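Local structure of putative tryptophan halogenase (Xanthomonas campestris pv. campestris, 6Y1W) at residues A86-G91 / E494-Y499. The protein probably uses reduced flavin to halogenate an aromatic substrate, as in related flavin-dependent tryptophan halogenases. Sequence-based numbering, arbitrary orientation.
Sequences ATFKVG and EFLRRY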
loop_
_atom_site.group_PDB
_atom_site.type_symbol
_atom_site.label_atom_id
_atom_site.label_comp_id
_atom_site.label_asym_id
_atom_site.label_seq_id
_atom_site.Cartn_x
_atom_site.Cartn_y
_atom_site.Cartn_z
ATOM N N ALA A 86 11.875 29.877 -5.157
ATOM C CA ALA A 86 12.073 28.430 -5.250
ATOM C C ALA A 86 12.746 27.993 -6.544
ATOM O O ALA A 86 12.633 28.642 -7.583
ATOM C CB ALA A 86 10.739 27.686 -5.120
ATOM N N THR A 87 13.444 26.851 -6.477
ATOM C CA THR A 87 13.985 26.202 -7.667
ATOM C C THR A 87 13.490 24.762 -7.711
ATOM O O THR A 87 12.875 24.266 -6.763
ATOM C CB THR A 87 15.538 26.223 -7.694
ATOM O OG1 THR A 87 16.043 25.438 -6.605
ATOM C CG2 THR A 87 16.098 27.694 -7.556
ATOM N N PHE A 88 13.783 24.074 -8.802
ATOM C CA PHE A 88 13.368 22.683 -8.914
ATOM C C PHE A 88 14.422 21.730 -8.363
ATOM O O PHE A 88 15.632 22.005 -8.395
ATOM C CB PHE A 88 13.052 22.328 -10.377
ATOM C CG PHE A 88 11.836 23.030 -10.900
ATOM C CD1 PHE A 88 10.548 22.545 -10.589
ATOM C CD2 PHE A 88 11.945 24.182 -11.660
ATOM C CE1 PHE A 88 9.404 23.204 -11.029
ATOM C CE2 PHE A 88 10.782 24.847 -12.102
ATOM C CZ PHE A 88 9.528 24.357 -11.786
ATOM N N LYS A 89 13.938 20.578 -7.876
ATOM C CA LYS A 89 14.796 19.541 -7.316
ATOM C C LYS A 89 14.424 18.216 -7.939
ATOM O O LYS A 89 13.246 17.861 -7.938
ATOM C CB LYS A 89 14.591 19.456 -5.788
ATOM C CG LYS A 89 15.362 18.296 -5.146
ATOM C CD LYS A 89 14.991 18.177 -3.678
ATOM C CE LYS A 89 15.609 16.874 -3.089
ATOM N NZ LYS A 89 14.898 16.517 -1.778
ATOM N N VAL A 90 15.422 17.478 -8.456
ATOM C CA VAL A 90 15.174 16.135 -8.985
ATOM C C VAL A 90 15.901 15.049 -8.208
ATOM O O VAL A 90 15.760 13.867 -8.551
ATOM C CB VAL A 90 15.516 16.034 -10.484
ATOM C CG1 VAL A 90 14.621 16.959 -11.296
ATOM C CG2 VAL A 90 17.003 16.374 -10.717
ATOM N N GLY A 91 16.672 15.395 -7.176
ATOM C CA GLY A 91 17.385 14.357 -6.446
ATOM C C GLY A 91 18.343 14.968 -5.439
ATOM O O GLY A 91 18.408 16.192 -5.266
ATOM N N GLU A 494 17.306 28.738 -17.379
ATOM C CA GLU A 494 16.446 29.227 -18.450
ATOM C C GLU A 494 14.989 28.892 -18.171
ATOM O O GLU A 494 14.092 29.719 -18.395
ATOM C CB GLU A 494 16.892 28.637 -19.788
ATOM C CG GLU A 494 18.057 29.399 -20.373
ATOM C CD GLU A 494 18.673 28.704 -21.561
ATOM O OE1 GLU A 494 19.903 28.869 -21.761
ATOM O OE2 GLU A 494 17.920 28.011 -22.291
ATOM N N PHE A 495 14.728 27.693 -17.652
ATOM C CA PHE A 495 13.357 27.346 -17.342
ATOM C C PHE A 495 12.805 28.223 -16.219
ATOM O O PHE A 495 11.680 28.715 -16.312
ATOM C CB PHE A 495 13.250 25.853 -16.988
ATOM C CG PHE A 495 11.838 25.401 -16.915
ATOM C CD1 PHE A 495 11.108 25.177 -18.091
ATOM C CD2 PHE A 495 11.198 25.276 -15.697
ATOM C CE1 PHE A 495 9.759 24.806 -18.025
ATOM C CE2 PHE A 495 9.863 24.916 -15.628
ATOM C CZ PHE A 495 9.130 24.677 -16.796
ATOM N N LEU A 496 13.594 28.446 -15.159
ATOM C CA LEU A 496 13.134 29.297 -14.063
ATOM C C LEU A 496 12.788 30.703 -14.552
ATOM O O LEU A 496 11.764 31.272 -14.176
ATOM C CB LEU A 496 14.205 29.377 -12.981
ATOM C CG LEU A 496 14.535 28.044 -12.274
ATOM C CD1 LEU A 496 15.811 28.218 -11.469
ATOM C CD2 LEU A 496 13.348 27.714 -11.320
ATOM N N ARG A 497 13.674 31.277 -15.359
ATOM C CA ARG A 497 13.450 32.637 -15.840
ATOM C C ARG A 497 12.130 32.756 -16.590
ATOM O O ARG A 497 11.468 33.804 -16.526
ATOM C CB ARG A 497 14.591 33.051 -16.753
ATOM C CG ARG A 497 15.729 33.726 -16.012
ATOM C CD ARG A 497 16.668 34.432 -16.980
ATOM N NE ARG A 497 17.521 33.488 -17.697
ATOM C CZ ARG A 497 18.672 33.023 -17.223
ATOM N NH1 ARG A 497 19.096 33.417 -16.024
ATOM N NH2 ARG A 497 19.394 32.167 -17.943
ATOM N N ARG A 498 11.748 31.713 -17.334
ATOM C CA ARG A 498 10.498 31.761 -18.094
ATOM C C ARG A 498 9.276 31.333 -17.293
ATOM O O ARG A 498 8.162 31.800 -17.575
ATOM C CB ARG A 498 10.583 30.863 -19.340
ATOM C CG ARG A 498 11.815 31.070 -20.192
ATOM C CD ARG A 498 11.690 30.363 -21.549
ATOM N NE ARG A 498 11.517 28.913 -21.435
ATOM C CZ ARG A 498 12.332 28.015 -21.989
ATOM N NH1 ARG A 498 12.100 26.715 -21.838
ATOM N NH2 ARG A 498 13.385 28.416 -22.696
ATOM N N TYR A 499 9.434 30.470 -16.291
ATOM C CA TYR A 499 8.279 29.840 -15.658
ATOM C C TYR A 499 7.902 30.481 -14.331
ATOM O O TYR A 499 6.719 30.668 -14.049
ATOM C CB TYR A 499 8.568 28.351 -15.433
ATOM C CG TYR A 499 7.428 27.573 -14.797
ATOM C CD1 TYR A 499 6.279 27.249 -15.522
ATOM C CD2 TYR A 499 7.518 27.135 -13.461
ATOM C CE1 TYR A 499 5.242 26.538 -14.928
ATOM C CE2 TYR A 499 6.513 26.422 -12.874
ATOM C CZ TYR A 499 5.368 26.115 -13.593
ATOM O OH TYR A 499 4.370 25.388 -13.006
#
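The edge strand 87-89 of a small antiparallel sheet meets the C-terminal helix 492-499 through an apolar, partly aromatic cluster in which F88 reaches F495, L496 and Y499. F88 leaves the strand toward the helix, CG anti to its carbonyl carbon (chi1 -68°), and its ring reaches the helix by CD2, CE2 and CZ. The far end of that ring meets two aromatic side chains one helical turn apart, F495 through CE2 and Y499 through CZ. On the first of them, CE2 of F88 touches CE2 of F495 at 3.6 Å, lying near the plane of the F495 ring at its edge; the two ring planes stand at 60° with centroids 5.7 Å apart, an oblique pairing. On the other, CZ of F88 meets CD2 and CE2 of Y499, which lie at the edge of the F88 ring, the nearest atoms 3.8 Å apart.

L496 divides its methyls between F88 and T87. Its CD2 packs 3.8 Å from F88 CD2, the two side chains running past each other in opposite directions, and CD1 faces T87 CG2 at 4.0 Å. The short strand pairs with strand 162-166 in the antiparallel sheet and carries K89, the predicted active-site lysine of the halogenase fold; its side chain takes no part in the helix packing, and NZ hydrogen-bonds S348 OG and T62 O.

Further rings enlarge the cluster, F151 stacking on F88 and Y161 meeting it edge-to-face. The polar groups beside the cluster have partners in the same chain: the hydroxyl of Y499 hydrogen-bonds E77 OE1 at helix 77-83, and H492, at the start of the same C-terminal helix, bonds through NE2 to the backbone N of F88.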